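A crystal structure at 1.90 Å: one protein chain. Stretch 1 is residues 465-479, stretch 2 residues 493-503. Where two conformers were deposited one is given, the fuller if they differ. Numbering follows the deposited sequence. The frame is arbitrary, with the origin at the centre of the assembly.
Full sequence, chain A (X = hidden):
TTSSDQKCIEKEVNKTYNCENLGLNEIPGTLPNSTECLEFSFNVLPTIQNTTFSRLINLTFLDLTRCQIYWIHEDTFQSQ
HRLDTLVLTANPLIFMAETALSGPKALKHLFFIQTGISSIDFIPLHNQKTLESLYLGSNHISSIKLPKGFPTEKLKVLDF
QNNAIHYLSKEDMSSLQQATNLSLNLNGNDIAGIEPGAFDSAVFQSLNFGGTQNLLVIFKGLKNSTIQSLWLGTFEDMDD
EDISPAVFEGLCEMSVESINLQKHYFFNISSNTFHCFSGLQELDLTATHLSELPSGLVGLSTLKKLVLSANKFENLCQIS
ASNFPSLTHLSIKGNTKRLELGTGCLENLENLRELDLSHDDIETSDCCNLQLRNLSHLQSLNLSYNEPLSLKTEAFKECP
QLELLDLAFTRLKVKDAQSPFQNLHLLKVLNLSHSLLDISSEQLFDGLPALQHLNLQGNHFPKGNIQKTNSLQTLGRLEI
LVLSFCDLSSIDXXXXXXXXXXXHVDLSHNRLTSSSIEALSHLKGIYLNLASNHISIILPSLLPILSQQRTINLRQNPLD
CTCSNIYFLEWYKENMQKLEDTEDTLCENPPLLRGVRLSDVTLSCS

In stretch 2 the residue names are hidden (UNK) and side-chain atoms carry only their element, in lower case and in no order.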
# COMPACT_ATOMS: atom_id res chain seq x y z
N ASN A 465 -2.16 -19.30 59.72
CA ASN A 465 -3.34 -20.01 60.19
C ASN A 465 -4.58 -19.11 60.34
O ASN A 465 -4.51 -18.08 61.02
CB ASN A 465 -3.07 -20.68 61.54
CG ASN A 465 -4.27 -21.47 62.04
OD1 ASN A 465 -4.76 -22.37 61.35
ND2 ASN A 465 -4.79 -21.10 63.22
N ILE A 466 -5.71 -19.54 59.79
CA ILE A 466 -6.97 -18.84 60.06
C ILE A 466 -7.59 -19.48 61.26
O ILE A 466 -8.01 -20.64 61.20
CB ILE A 466 -7.95 -18.87 58.88
CG1 ILE A 466 -7.23 -18.46 57.57
CG2 ILE A 466 -9.12 -17.93 59.16
CD1 ILE A 466 -8.19 -18.32 56.39
N GLN A 467 -7.67 -18.72 62.34
CA GLN A 467 -8.27 -19.19 63.62
C GLN A 467 -9.77 -19.13 63.57
O GLN A 467 -10.34 -18.53 62.66
CB GLN A 467 -7.77 -18.35 64.78
CG GLN A 467 -6.43 -18.83 65.30
CD GLN A 467 -5.84 -17.90 66.34
OE1 GLN A 467 -5.59 -16.72 66.07
NE2 GLN A 467 -5.59 -18.43 67.53
N LYS A 468 -10.41 -19.77 64.55
CA LYS A 468 -11.85 -19.71 64.71
C LYS A 468 -12.29 -18.25 64.78
O LYS A 468 -13.30 -17.88 64.20
CB LYS A 468 -12.25 -20.44 65.99
CG LYS A 468 -13.74 -20.40 66.27
CD LYS A 468 -14.10 -21.33 67.43
CE LYS A 468 -15.55 -21.11 67.85
NZ LYS A 468 -16.17 -22.39 68.30
N THR A 469 -11.54 -17.41 65.50
CA THR A 469 -11.84 -15.97 65.50
C THR A 469 -10.96 -15.28 64.49
O THR A 469 -9.72 -15.41 64.50
CB THR A 469 -11.68 -15.32 66.89
OG1 THR A 469 -10.33 -15.43 67.30
CG2 THR A 469 -12.55 -16.03 67.91
N ASN A 470 -11.61 -14.55 63.60
CA ASN A 470 -10.88 -13.85 62.54
C ASN A 470 -11.74 -12.64 62.08
O ASN A 470 -12.90 -12.50 62.51
CB ASN A 470 -10.57 -14.85 61.42
CG ASN A 470 -11.83 -15.46 60.81
OD1 ASN A 470 -12.65 -14.75 60.19
ND2 ASN A 470 -12.02 -16.78 60.98
N SER A 471 -11.19 -11.77 61.24
CA SER A 471 -11.98 -10.60 60.77
C SER A 471 -13.23 -10.93 59.94
O SER A 471 -14.13 -10.11 59.85
CB SER A 471 -11.10 -9.68 59.93
OG SER A 471 -10.78 -10.35 58.72
N LEU A 472 -13.27 -12.13 59.33
CA LEU A 472 -14.31 -12.48 58.36
C LEU A 472 -15.65 -12.83 58.96
O LEU A 472 -16.67 -12.75 58.29
CB LEU A 472 -13.86 -13.63 57.43
CG LEU A 472 -12.51 -13.49 56.74
CD1 LEU A 472 -12.14 -14.83 56.12
CD2 LEU A 472 -12.53 -12.39 55.67
N GLN A 473 -15.66 -13.23 60.23
CA GLN A 473 -16.87 -13.79 60.84
C GLN A 473 -18.02 -12.75 60.99
O GLN A 473 -19.16 -13.13 61.26
CB GLN A 473 -16.55 -14.51 62.16
CG GLN A 473 -15.55 -15.68 62.08
CD GLN A 473 -16.21 -17.05 61.86
OE1 GLN A 473 -16.98 -17.23 60.93
NE2 GLN A 473 -15.87 -18.04 62.71
N THR A 474 -17.74 -11.46 60.78
CA THR A 474 -18.79 -10.42 60.74
C THR A 474 -19.48 -10.23 59.38
O THR A 474 -20.39 -9.41 59.27
CB THR A 474 -18.28 -9.02 61.21
OG1 THR A 474 -17.22 -8.54 60.33
CG2 THR A 474 -17.80 -9.05 62.67
N LEU A 475 -19.04 -10.96 58.35
CA LEU A 475 -19.52 -10.70 56.98
C LEU A 475 -20.66 -11.67 56.58
O LEU A 475 -20.52 -12.51 55.70
CB LEU A 475 -18.32 -10.73 55.97
CG LEU A 475 -17.23 -9.70 56.34
CD1 LEU A 475 -16.00 -9.92 55.47
CD2 LEU A 475 -17.73 -8.26 56.20
N GLY A 476 -21.80 -11.56 57.26
CA GLY A 476 -22.91 -12.50 57.06
C GLY A 476 -23.47 -12.59 55.65
O GLY A 476 -24.00 -13.64 55.28
N ARG A 477 -23.37 -11.52 54.83
CA ARG A 477 -23.88 -11.63 53.44
C ARG A 477 -22.83 -12.03 52.39
O ARG A 477 -23.09 -12.04 51.17
CB ARG A 477 -24.61 -10.34 53.02
CG ARG A 477 -25.65 -9.89 54.05
CD ARG A 477 -26.95 -9.41 53.44
NE ARG A 477 -27.98 -10.40 53.75
CZ ARG A 477 -29.19 -10.46 53.20
NH1 ARG A 477 -29.56 -9.59 52.27
NH2 ARG A 477 -30.02 -11.42 53.57
N LEU A 478 -21.63 -12.35 52.86
CA LEU A 478 -20.55 -12.62 51.92
C LEU A 478 -20.82 -13.80 51.01
O LEU A 478 -21.17 -14.89 51.47
CB LEU A 478 -19.23 -12.84 52.69
CG LEU A 478 -17.99 -12.76 51.81
CD1 LEU A 478 -17.82 -11.26 51.47
CD2 LEU A 478 -16.81 -13.20 52.70
N GLU A 479 -20.64 -13.59 49.71
CA GLU A 479 -20.80 -14.63 48.71
C GLU A 479 -19.50 -15.06 48.09
O GLU A 479 -19.32 -16.26 47.82
CB GLU A 479 -21.77 -14.21 47.60
CG GLU A 479 -23.21 -14.22 48.09
CD GLU A 479 -24.17 -13.70 47.04
OE1 GLU A 479 -23.99 -13.97 45.83
OE2 GLU A 479 -25.11 -13.00 47.44
N UNK A 493 -11.38 -25.50 61.32
CA UNK A 493 -12.65 -26.01 60.83
C UNK A 493 -13.86 -25.11 61.05
O UNK A 493 -14.89 -25.26 60.37
c UNK A 493 -13.59 -28.67 63.52
o UNK A 493 -14.51 -29.28 62.95
c UNK A 493 -13.05 -27.36 62.98
c UNK A 493 -12.97 -27.37 61.46
n UNK A 493 -13.02 -29.12 64.63
N UNK A 494 -13.76 -24.21 62.04
CA UNK A 494 -14.84 -23.29 62.38
C UNK A 494 -14.56 -21.89 61.92
O UNK A 494 -15.30 -20.99 62.28
n UNK A 494 -16.86 -25.16 63.87
c UNK A 494 -15.20 -25.58 65.27
c UNK A 494 -15.15 -23.32 63.90
c UNK A 494 -15.70 -24.64 64.36
c UNK A 494 -17.08 -26.36 64.45
n UNK A 494 -16.07 -26.61 65.30
N UNK A 495 -13.52 -21.69 61.09
CA UNK A 495 -13.13 -20.35 60.64
C UNK A 495 -14.18 -19.56 59.84
O UNK A 495 -14.17 -18.31 59.85
c UNK A 495 -11.84 -20.41 59.83
N UNK A 496 -15.04 -20.27 59.13
CA UNK A 496 -15.96 -19.66 58.18
C UNK A 496 -17.41 -19.97 58.56
O UNK A 496 -18.31 -19.74 57.75
c UNK A 496 -15.74 -20.21 56.77
c UNK A 496 -14.37 -19.94 56.18
c UNK A 496 -13.82 -20.86 55.30
c UNK A 496 -12.41 -18.54 55.89
c UNK A 496 -13.66 -18.78 56.48
c UNK A 496 -12.59 -20.63 54.69
c UNK A 496 -11.89 -19.46 54.99
N UNK A 497 -17.62 -20.52 59.76
CA UNK A 497 -18.95 -21.00 60.18
C UNK A 497 -20.08 -19.93 60.16
O UNK A 497 -21.23 -20.25 59.84
c UNK A 497 -18.91 -21.71 61.56
c UNK A 497 -20.20 -22.51 61.79
o UNK A 497 -17.81 -22.63 61.60
N UNK A 498 -19.75 -18.69 60.49
CA UNK A 498 -20.73 -17.60 60.45
C UNK A 498 -21.06 -17.20 59.02
O UNK A 498 -22.09 -16.57 58.77
o UNK A 498 -18.97 -15.95 60.79
c UNK A 498 -20.23 -16.39 61.24
N UNK A 499 -20.21 -17.58 58.07
CA UNK A 499 -20.41 -17.20 56.65
C UNK A 499 -21.29 -18.19 55.91
O UNK A 499 -20.80 -19.10 55.22
c UNK A 499 -18.55 -14.68 56.46
c UNK A 499 -16.71 -16.35 56.26
c UNK A 499 -19.06 -17.06 55.94
c UNK A 499 -18.13 -16.12 56.71
N UNK A 500 -22.60 -18.00 56.01
CA UNK A 500 -23.51 -19.01 55.50
C UNK A 500 -23.96 -18.80 54.06
O UNK A 500 -24.56 -19.71 53.46
c UNK A 500 -24.69 -19.23 56.49
c UNK A 500 -25.22 -19.90 58.96
c UNK A 500 -24.61 -20.25 60.33
c UNK A 500 -24.17 -19.48 57.93
n UNK A 500 -23.56 -21.33 60.31
N UNK A 501 -23.66 -17.63 53.48
CA UNK A 501 -24.10 -17.37 52.10
C UNK A 501 -22.97 -17.51 51.08
O UNK A 501 -23.15 -17.19 49.92
c UNK A 501 -27.30 -13.70 54.25
s UNK A 501 -26.64 -14.18 52.64
c UNK A 501 -24.71 -15.97 51.97
c UNK A 501 -25.62 -15.58 53.12
N UNK A 502 -21.80 -17.99 51.51
CA UNK A 502 -20.67 -18.13 50.57
C UNK A 502 -20.98 -19.12 49.49
O UNK A 502 -21.49 -20.21 49.76
c UNK A 502 -18.79 -17.28 52.04
s UNK A 502 -17.03 -17.51 52.38
c UNK A 502 -19.35 -18.44 51.26
c UNK A 502 -16.99 -19.04 53.36
N UNK A 503 -20.73 -18.74 48.25
CA UNK A 503 -20.89 -19.66 47.13
C UNK A 503 -19.68 -19.69 46.18
O UNK A 503 -19.70 -20.42 45.21
n UNK A 503 -21.29 -17.50 45.25
o UNK A 503 -23.42 -17.32 45.90
c UNK A 503 -22.23 -19.41 46.38
c UNK A 503 -22.35 -17.98 45.82
O HOH W 1 -21.89 -15.54 54.05
O HOH W 2 -24.18 -15.78 56.89

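Position 493 carries three side-chain carbons, the third bearing one oxygen and one nitrogen, and points away from stretch 1 without touching it; this is a glutamine, Gln-493. At 494 one carbon leads to a five-membered ring of three carbons and two nitrogens, and the CB lies 4.0 Å from Lys-468 CG: a histidine. The carbonyl O of His-494 accepts a weak hydrogen bond from Gln-473 NE2 (3.0 Å).

Position 495 has a single side-chain carbon, its CB, packed 3.7 Å from Ile-466 CG2, so it is alanine. The backbone O of Ala-495 receives a nearly straight hydrogen bond from Asn-470 ND2 (2.9 Å). Position 496 shows one carbon and a ring of six carbons; its CA-to-CB bond points away while the ring comes back to stretch 1, against Leu-472 and Ile-466. It is Phe-496, with CE1 3.7 Å from Leu-472 CD1 and CZ 4.1 Å from Ile-466 CD1.

At 497 one carbon carries an oxygen and a second carbon, the branched hydroxyl side chain of threonine; Thr-497 barely meets stretch 1. Position 498 has one carbon and one oxygen, the oxygen close against the side chain of Gln-473: a serine. Ser-498 OG donates a very short 2.4 Å hydrogen bond to Gln-473 OE1, which also accepts from Ser-498 N at 3.2 Å; both residues were deposited in two conformers.

Position 499 holds four carbons forked at the second, and the branch ends lie against Leu-472, Leu-475 and Leu-478, hence leucine. Leu-499 CD2 reaches Leu-475 CB at 4.0 Å and Leu-478 CB at 4.2 Å, while its CD1 lies 4.1 Å from Leu-472 CB. Four carbons in a row ending in nitrogen identify 500 as Lys-500, whose NZ turns back to bond Thr-497 O (2.6 Å).

Position 501 is unbranched, two carbons, sulfur and a carbon, lying along Gly-476 and Arg-477: methionine. Met-501 CG sits 3.3 Å from Gly-476 O, and its CE 3.4 Å from Arg-477 NE. The same composition at 502, with the sulfur near Leu-478, gives Met-502, its SD 4.3 Å from Leu-478 CD2. At 503 two carbons, the second with one oxygen and one nitrogen, beside Glu-479, indicate asparagine; Asn-503 N donates to Glu-479 O (2.9 Å).

The contact combines apolar packing with polar links to the backbone. Phe-496 and Leu-499 meet aliphatic side chains of stretch 1, whereas Asn-470 and Gln-473 bind carbonyls of the turn beginning at His-494. Two waters extend the join: one links Gly-476 O and Leu-478 O to Met-501 N, the other Gly-476 O to Ser-498 O and Lys-500 N. Together the stretches bury 925 Å².

Stretch 2 493-503: QHAFTSLKMMN
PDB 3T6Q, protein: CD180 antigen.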